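Local coordinates for uncharacterized protein (Xanthomonas axonopodis pv. citri, PDB 3OV5), which is the globular N0-like domain of a VirB7 component of a bacterial type IV secretion system, and probably takes part in protein transport at the outer membrane, at residues Tyr6-Met11 with Lys16-Arg21; Glu58-Tyr63 with Gly67-Val72. All coordinates share one frame; numbering follows the deposited sequence. Where two conformers were deposited one is given.

In the fold
From the N terminus, the short strand 6-7 pairs with strand 48-49, and the chain then turns through residues 8-14 into helix 15-24. Contact 1 closes this first loop, setting residues 6-11 against one side of the helix. After strand 29-32 and a long loop, helix 52-63 arrives, and contact 2 closes a second, tighter turn where strand 68-73, an edge strand of the mixed three-stranded sheet, runs back along that helix. The two loops follow in series, neither nested nor crossed, with centres about 14 Å apart. They meet through M18 and L19 of contact 1, both packed on L59 of contact 2, so the two helices share one hydrophobic interior.

Contact 1. Residues Tyr6-Met11 with Lys16-Arg21; sequences YQATPM and KTMLER
R21 reaches from helix 15-24 to the end of strand 6-7 and the turn that follows, where its guanidinium meets Q7 and T9. At the group's edge lies the carbonyl O of Q7, 2.8 Å from R21 NH2 in a hydrogen bond that is weak because it is strongly bent (125° at the hydrogen). Over one face lies the methyl CG2 of T9, 3.6 Å from R21 NH2. The chain is extended as far as CD; the bend at chi3 (62°) swings the guanidinium toward the Q7 carbonyl. Water 1, near the guanidinium plane, accepts from R21 NH1 at 2.9 Å and from Q7 N at 3.2 Å, a second link to the same residue. Later in the turn, M11 lays its sulfur SD 4.0 Å from R21 CD, beside the arginine's aliphatic part.

One turn earlier in the helix, M18 faces A8. Its SD sits 3.7 Å from A8 CA, and the small alanine lets the turn come this near. Beyond that sulfur M18 continues inward to L59.

The Q7 carbonyl is also bonded by W22, while D12 and D25 form salt bridges with R21. A long, flat, multiply hydrogen-bonding cation suits this partly exposed place: the two acids probably balance its charge and limit its rotation, and a weak direct bond, a water bridge and packing of T9, M11 and M18 join strand end and turn to the helix.

Contact 2. Residues Glu58-Tyr63 with Gly67-Val72; sequences ELSAVY and GVSVSV
Helix 58-63 and strand 68-72 run antiparallel, their segment axes at 173° and 6.6 Å apart at closest, and S60 faces V70 with their CA atoms 4.5 Å from each other. So near an approach needs a small residue on the helix, and serine supplies it. Its hydroxyl is directed at the strand's backbone: with OG anti to the backbone N (chi1 -168°), S60 OG accepts from V70 N at 3.0 Å in a nearly straight bond of 169°. Two waters share the same oxygen. Water 3 lies 2.9 Å from S60 OG and also donates to V68 O, while water 4 lies 2.7 Å from S60 OG and reaches V70 O by a weak bond.

On the inner side the strand offers branched valines. V70 sets its CB against the S60 backbone and CB, and its CG1 meets L59 CD2, whose leucine continues toward L15 and L19 of helix 15-24. V68 packs against the CB of Y63, CB to CB at 3.8 Å. The tyrosine ring leads away from the strand, and its hydroxyl is bonded to T39 and I41.

The helix is terminated by a Schellman motif. V68 N donates to Y63 O at 3.2 Å, approaching from above the carbonyl plane, and G67 is the C-prime residue. At its positive phi a side chain would be jammed against the preceding carbonyl, so glycine suits the place.

Along the strand edge opposite its partner 76-81, the N and O of V68 and the N of V70 are therefore met by the helix end, a serine hydroxyl and water, V70 O only weakly by water, while valines, leucine and tyrosine close the core.

Contact 1. Residues Tyr6-Met11 with Lys16-Arg21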
ATOM      1  N   TYR A   6      -5.963  -8.089  -3.854  1.00  6.54           N
ATOM      2  CA  TYR A   6      -5.305  -7.162  -2.942  1.00  6.53           C
ATOM      3  C   TYR A   6      -6.379  -6.567  -2.026  1.00  6.56           C
ATOM      4  O   TYR A   6      -7.357  -5.988  -2.491  1.00  7.51           O
ATOM      5  CB  TYR A   6      -4.604  -6.030  -3.706  1.00  7.15           C
ATOM      6  CG  TYR A   6      -3.483  -6.533  -4.558  1.00  6.52           C
ATOM      7  CD1 TYR A   6      -2.228  -6.769  -3.998  1.00  6.89           C
ATOM      8  CD2 TYR A   6      -3.681  -6.851  -5.902  1.00  7.30           C
ATOM      9  CE1 TYR A   6      -1.171  -7.263  -4.773  1.00  6.93           C
ATOM     10  CE2 TYR A   6      -2.652  -7.383  -6.671  1.00  7.22           C
ATOM     11  CZ  TYR A   6      -1.403  -7.572  -6.103  1.00  6.61           C
ATOM     12  OH  TYR A   6      -0.395  -8.068  -6.896  1.00  7.80           O
ATOM     13  N   GLN A   7      -6.171  -6.735  -0.726  1.00  6.20           N
ATOM     14  CA  GLN A   7      -7.096  -6.290   0.305  1.00  6.44           C
ATOM     15  C   GLN A   7      -6.384  -6.305   1.638  1.00  5.98           C
ATOM     16  O   GLN A   7      -5.332  -6.955   1.777  1.00  6.25           O
ATOM     17  CB  GLN A   7      -8.348  -7.172   0.361  1.00  6.82           C
ATOM     18  CG  GLN A   7      -8.021  -8.616   0.694  1.00  8.39           C
ATOM     19  CD  GLN A   7      -9.246  -9.484   0.832  1.00 10.62           C
ATOM     20  OE1 GLN A   7     -10.373  -9.033   0.984  1.00 15.59           O
ATOM     21  NE2 GLN A   7      -9.022 -10.781   0.789  1.00 12.16           N
ATOM     22  N   ALA A   8      -6.981  -5.663   2.638  1.00  6.24           N
ATOM     23  CA  ALA A   8      -6.582  -5.899   4.013  1.00  6.63           C
ATOM     24  C   ALA A   8      -7.232  -7.189   4.499  1.00  7.31           C
ATOM     25  O   ALA A   8      -8.350  -7.527   4.109  1.00  9.09           O
ATOM     26  CB  ALA A   8      -7.003  -4.733   4.911  1.00  7.95           C
ATOM     27  N   THR A   9      -6.514  -7.907   5.355  1.00  7.75           N
ATOM     28  CA  THR A   9      -7.005  -9.159   5.913  1.00  8.98           C
ATOM     29  C   THR A   9      -6.766  -9.162   7.390  1.00 10.31           C
ATOM     30  O   THR A   9      -6.069  -8.307   7.895  1.00 10.11           O
ATOM     31  CB  THR A   9      -6.281 -10.356   5.320  1.00  8.73           C
ATOM     32  OG1 THR A   9      -4.917 -10.387   5.777  1.00  8.55           O
ATOM     33  CG2 THR A   9      -6.378 -10.369   3.836  1.00  9.33           C
ATOM     34  N   PRO A  10      -7.361 -10.142   8.106  1.00 12.05           N
ATOM     35  CA  PRO A  10      -7.127 -10.222   9.550  1.00 13.05           C
ATOM     36  C   PRO A  10      -5.648 -10.247   9.964  1.00 12.35           C
ATOM     37  O   PRO A  10      -5.304  -9.758  11.022  1.00 15.03           O
ATOM     38  CB  PRO A  10      -7.836 -11.535   9.951  1.00 13.71           C
ATOM     39  CG  PRO A  10      -8.962 -11.629   9.011  1.00 14.67           C
ATOM     40  CD  PRO A  10      -8.335 -11.183   7.698  1.00 13.68           C
ATOM     41  N   MET A  11      -4.772 -10.754   9.108  1.00 10.69           N
ATOM     42  CA  MET A  11      -3.349 -10.843   9.380  1.00 11.22           C
ATOM     43  C   MET A  11      -2.652  -9.481   9.451  1.00 10.46           C
ATOM     44  O   MET A  11      -1.570  -9.339  10.048  1.00 11.43           O
ATOM     45  CB  MET A  11      -2.669 -11.699   8.260  1.00 12.20           C
ATOM     46  CG  MET A  11      -1.248 -11.916   8.420  1.00 13.70           C
ATOM     47  SD  MET A  11      -0.901 -13.028   7.101  1.00 13.08           S
ATOM     48  CE  MET A  11       0.878 -12.880   7.248  1.00 22.78           C
ATOM     49  N   LYS A  16       2.711  -0.802   6.591  1.00  5.11           N
ATOM     50  CA  LYS A  16       3.921  -1.450   6.119  1.00  5.49           C
ATOM     51  C   LYS A  16       3.737  -2.966   6.075  1.00  5.56           C
ATOM     52  O   LYS A  16       4.214  -3.596   5.137  1.00  5.96           O
ATOM     53  CB  LYS A  16       5.113  -1.067   7.003  1.00  5.98           C
ATOM     54  CG  LYS A  16       6.448  -1.577   6.448  1.00  6.68           C
ATOM     55  CD  LYS A  16       7.623  -1.145   7.325  1.00  8.47           C
ATOM     56  CE  LYS A  16       7.568  -1.749   8.691  1.00 10.13           C
ATOM     57  NZ  LYS A  16       8.768  -1.384   9.517  1.00 12.21           N
ATOM     58  N   THR A  17       3.139  -3.538   7.116  1.00  5.77           N
ATOM     59  CA  THR A  17       3.043  -4.999   7.154  1.00  6.34           C
ATOM     60  C   THR A  17       2.048  -5.526   6.119  1.00  5.53           C
ATOM     61  O   THR A  17       2.277  -6.603   5.535  1.00  5.98           O
ATOM     62  CB  THR A  17       2.794  -5.507   8.567  1.00  7.02           C
ATOM     63  OG1 THR A  17       1.594  -5.011   9.096  1.00  8.81           O
ATOM     64  CG2 THR A  17       3.996  -5.201   9.486  1.00 10.17           C
ATOM     65  N   MET A  18       0.950  -4.804   5.874  1.00  5.17           N
ATOM     66  CA  MET A  18       0.060  -5.191   4.795  1.00  5.72           C
ATOM     67  C   MET A  18       0.814  -5.168   3.479  1.00  4.92           C
ATOM     68  O   MET A  18       0.720  -6.095   2.656  1.00  5.53           O
ATOM     69  CB  MET A  18      -1.161  -4.277   4.721  1.00  5.20           C
ATOM     70  CG  MET A  18      -2.155  -4.739   3.658  1.00  5.71           C
ATOM     71  SD  MET A  18      -3.598  -3.689   3.529  1.00  6.36           S
ATOM     72  CE  MET A  18      -2.840  -2.220   2.785  1.00  7.40           C
ATOM     73  N   LEU A  19       1.550  -4.087   3.240  1.00  5.04           N
ATOM     74  CA  LEU A  19       2.293  -3.972   1.987  1.00  5.46           C
ATOM     75  C   LEU A  19       3.405  -5.022   1.877  1.00  4.95           C
ATOM     76  O   LEU A  19       3.721  -5.450   0.782  1.00  5.55           O
ATOM     77  CB  LEU A  19       2.825  -2.556   1.828  1.00  5.50           C
ATOM     78  CG  LEU A  19       1.744  -1.546   1.445  1.00  5.84           C
ATOM     79  CD1 LEU A  19       2.314  -0.141   1.536  1.00  6.76           C
ATOM     80  CD2 LEU A  19       1.221  -1.831   0.054  1.00  8.10           C
ATOM     81  N   GLU A  20       4.037  -5.412   2.987  1.00  5.17           N
ATOM     82  CA  GLU A  20       5.003  -6.495   2.932  1.00  5.68           C
ATOM     83  C   GLU A  20       4.323  -7.757   2.373  1.00  5.65           C
ATOM     84  O   GLU A  20       4.910  -8.478   1.560  1.00  5.58           O
ATOM     85  CB  GLU A  20       5.578  -6.800   4.322  1.00  6.47           C
ATOM     86  CG  GLU A  20       6.562  -5.784   4.796  1.00  9.09           C
ATOM     87  CD  GLU A  20       6.936  -5.948   6.255  1.00 11.84           C
ATOM     88  OE1 GLU A  20       7.812  -5.154   6.698  1.00 16.07           O
ATOM     89  OE2 GLU A  20       6.389  -6.815   6.961  1.00 17.63           O
ATOM     90  N   ARG A  21       3.082  -8.011   2.821  1.00  5.43           N
ATOM     91  CA  ARG A  21       2.345  -9.166   2.317  1.00  5.78           C
ATOM     92  C   ARG A  21       1.988  -8.981   0.846  1.00  5.21           C
ATOM     93  O   ARG A  21       2.181  -9.915   0.035  1.00  5.73           O
ATOM     94  CB  ARG A  21       1.134  -9.469   3.191  1.00  5.42           C
ATOM     95  CG  ARG A  21       0.415 -10.720   2.727  1.00  5.74           C
ATOM     96  CD  ARG A  21      -0.775 -11.101   3.633  1.00  6.32           C
ATOM     97  NE  ARG A  21      -1.782 -10.045   3.626  1.00  6.42           N
ATOM     98  CZ  ARG A  21      -2.603  -9.814   2.605  1.00  6.48           C
ATOM     99  NH1 ARG A  21      -2.684 -10.645   1.574  1.00  7.67           N
ATOM    100  NH2 ARG A  21      -3.376  -8.736   2.624  1.00  7.86           N
TER
HETATM  101  O   HOH W   1      -4.230  -9.208  -0.409  1.00 11.71           O
HETATM  102  O   HOH W   2       0.576  -6.839  10.811  1.00 18.03           O

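Contact 2. Residues Glu58-Tyr63 with Gly67-Val72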
ATOM      1  N   GLU A  58      -5.656   3.167  -4.654  1.00  5.13           N
ATOM      2  CA  GLU A  58      -6.650   3.359  -3.595  0.50  5.50           C
ATOM      3  C   GLU A  58      -5.954   3.608  -2.267  1.00  4.93           C
ATOM      4  O   GLU A  58      -6.348   4.490  -1.492  1.00  5.51           O
ATOM      5  CB  GLU A  58      -7.568   2.152  -3.466  0.50  5.43           C
ATOM      6  CG  GLU A  58      -8.531   1.952  -4.619  0.50  6.62           C
ATOM      7  CD  GLU A  58      -9.541   0.854  -4.316  0.50  8.42           C
ATOM      8  OE1 GLU A  58     -10.278   1.021  -3.327  0.50 11.21           O
ATOM      9  OE2 GLU A  58      -9.603  -0.146  -5.068  0.50 10.70           O
ATOM     10  N   LEU A  59      -4.942   2.801  -1.983  1.00  5.02           N
ATOM     11  CA  LEU A  59      -4.212   2.938  -0.726  1.00  5.09           C
ATOM     12  C   LEU A  59      -3.519   4.289  -0.631  1.00  4.72           C
ATOM     13  O   LEU A  59      -3.504   4.942   0.430  1.00  5.13           O
ATOM     14  CB  LEU A  59      -3.243   1.792  -0.577  1.00  5.25           C
ATOM     15  CG  LEU A  59      -2.574   1.645   0.786  1.00  4.66           C
ATOM     16  CD1 LEU A  59      -3.600   1.412   1.882  1.00  5.50           C
ATOM     17  CD2 LEU A  59      -1.566   0.508   0.731  1.00  5.32           C
ATOM     18  N   SER A  60      -2.922   4.703  -1.750  1.00  4.68           N
ATOM     19  CA  SER A  60      -2.325   6.021  -1.838  1.00  4.90           C
ATOM     20  C   SER A  60      -3.322   7.112  -1.445  1.00  4.85           C
ATOM     21  O   SER A  60      -3.003   8.007  -0.660  1.00  5.42           O
ATOM     22  CB  SER A  60      -1.823   6.229  -3.262  1.00  5.12           C
ATOM     23  OG  SER A  60      -0.993   7.371  -3.312  1.00  5.24           O
ATOM     24  N   ALA A  61      -4.532   7.049  -1.988  1.00  5.08           N
ATOM     25  CA  ALA A  61      -5.537   8.055  -1.696  1.00  5.69           C
ATOM     26  C   ALA A  61      -5.896   8.055  -0.207  1.00  5.09           C
ATOM     27  O   ALA A  61      -6.147   9.119   0.376  1.00  6.00           O
ATOM     28  CB  ALA A  61      -6.763   7.842  -2.538  1.00  6.82           C
ATOM     29  N   VAL A  62      -5.921   6.863   0.415  1.00  4.63           N
ATOM     30  CA  VAL A  62      -6.259   6.776   1.831  1.00  5.22           C
ATOM     31  C   VAL A  62      -5.250   7.519   2.691  1.00  4.81           C
ATOM     32  O   VAL A  62      -5.628   8.129   3.696  1.00  5.38           O
ATOM     33  CB  VAL A  62      -6.391   5.299   2.251  1.00  5.86           C
ATOM     34  CG1 VAL A  62      -6.506   5.171   3.742  1.00  6.41           C
ATOM     35  CG2 VAL A  62      -7.587   4.637   1.556  1.00  7.01           C
ATOM     36  N   TYR A  63      -3.955   7.439   2.310  1.00  4.67           N
ATOM     37  CA  TYR A  63      -2.883   8.047   3.091  1.00  4.89           C
ATOM     38  C   TYR A  63      -2.410   9.392   2.527  1.00  4.70           C
ATOM     39  O   TYR A  63      -1.482   9.995   3.061  1.00  4.89           O
ATOM     40  CB  TYR A  63      -1.719   7.041   3.301  1.00  4.91           C
ATOM     41  CG  TYR A  63      -2.104   5.955   4.275  1.00  5.21           C
ATOM     42  CD1 TYR A  63      -2.786   4.819   3.846  1.00  5.27           C
ATOM     43  CD2 TYR A  63      -1.839   6.105   5.641  1.00  5.50           C
ATOM     44  CE1 TYR A  63      -3.212   3.855   4.772  1.00  5.40           C
ATOM     45  CE2 TYR A  63      -2.259   5.133   6.579  1.00  5.40           C
ATOM     46  CZ  TYR A  63      -2.949   4.021   6.116  1.00  5.44           C
ATOM     47  OH  TYR A  63      -3.427   3.047   6.984  1.00  5.97           O
ATOM     48  N   GLY A  67       0.221  12.943   3.709  1.00  5.76           N
ATOM     49  CA  GLY A  67       1.331  13.340   2.853  1.00  6.15           C
ATOM     50  C   GLY A  67       1.996  12.189   2.127  1.00  5.78           C
ATOM     51  O   GLY A  67       3.114  12.358   1.622  1.00  6.49           O
ATOM     52  N   VAL A  68       1.330  11.037   2.034  1.00  5.68           N
ATOM     53  CA  VAL A  68       1.946   9.810   1.542  1.00  6.17           C
ATOM     54  C   VAL A  68       1.453   9.461   0.151  1.00  5.40           C
ATOM     55  O   VAL A  68       0.253   9.597  -0.141  1.00  5.66           O
ATOM     56  CB  VAL A  68       1.585   8.660   2.517  1.00  6.30           C
ATOM     57  CG1 VAL A  68       2.095   7.312   1.996  1.00  6.89           C
ATOM     58  CG2 VAL A  68       2.083   8.954   3.915  1.00  8.05           C
ATOM     59  N   SER A  69       2.387   8.981  -0.684  1.00  5.23           N
ATOM     60  CA  SER A  69       2.093   8.360  -1.965  1.00  5.39           C
ATOM     61  C   SER A  69       2.462   6.880  -1.916  1.00  5.22           C
ATOM     62  O   SER A  69       3.519   6.516  -1.395  1.00  5.88           O
ATOM     63  CB  SER A  69       2.972   9.004  -3.048  1.00  6.54           C
ATOM     64  OG  SER A  69       2.878   8.317  -4.276  1.00  7.91           O
ATOM     65  N   VAL A  70       1.554   6.038  -2.417  1.00  5.29           N
ATOM     66  CA  VAL A  70       1.837   4.619  -2.644  1.00  5.30           C
ATOM     67  C   VAL A  70       1.696   4.363  -4.138  1.00  5.62           C
ATOM     68  O   VAL A  70       0.695   4.756  -4.739  1.00  6.21           O
ATOM     69  CB  VAL A  70       0.848   3.710  -1.889  1.00  5.58           C
ATOM     70  CG1 VAL A  70       1.192   2.226  -2.132  1.00  6.83           C
ATOM     71  CG2 VAL A  70       0.843   4.039  -0.378  1.00  6.61           C
ATOM     72  N   SER A  71       2.704   3.737  -4.734  1.00  5.75           N
ATOM     73  CA  SER A  71       2.677   3.499  -6.169  1.00  6.36           C
ATOM     74  C   SER A  71       3.425   2.220  -6.508  1.00  5.89           C
ATOM     75  O   SER A  71       4.137   1.664  -5.667  1.00  6.89           O
ATOM     76  CB  SER A  71       3.261   4.690  -6.934  1.00  7.37           C
ATOM     77  OG  SER A  71       4.630   4.870  -6.600  1.00  7.79           O
ATOM     78  N   VAL A  72       3.203   1.761  -7.733  1.00  6.88           N
ATOM     79  CA  VAL A  72       3.914   0.646  -8.325  1.00  7.32           C
ATOM     80  C   VAL A  72       5.000   1.206  -9.264  1.00  9.10           C
ATOM     81  O   VAL A  72       4.681   1.956 -10.202  1.00  9.33           O
ATOM     82  CB  VAL A  72       2.954  -0.232  -9.148  1.00  8.06           C
ATOM     83  CG1 VAL A  72       3.703  -1.380  -9.767  1.00 10.26           C
ATOM     84  CG2 VAL A  72       1.796  -0.730  -8.293  1.00 10.19           C
TER
HETATM   85  O   HOH W   3      -1.165  10.111  -2.430  1.00  6.32           O
HETATM   86  O   HOH W   4      -0.017   7.931  -5.752  1.00 23.83           O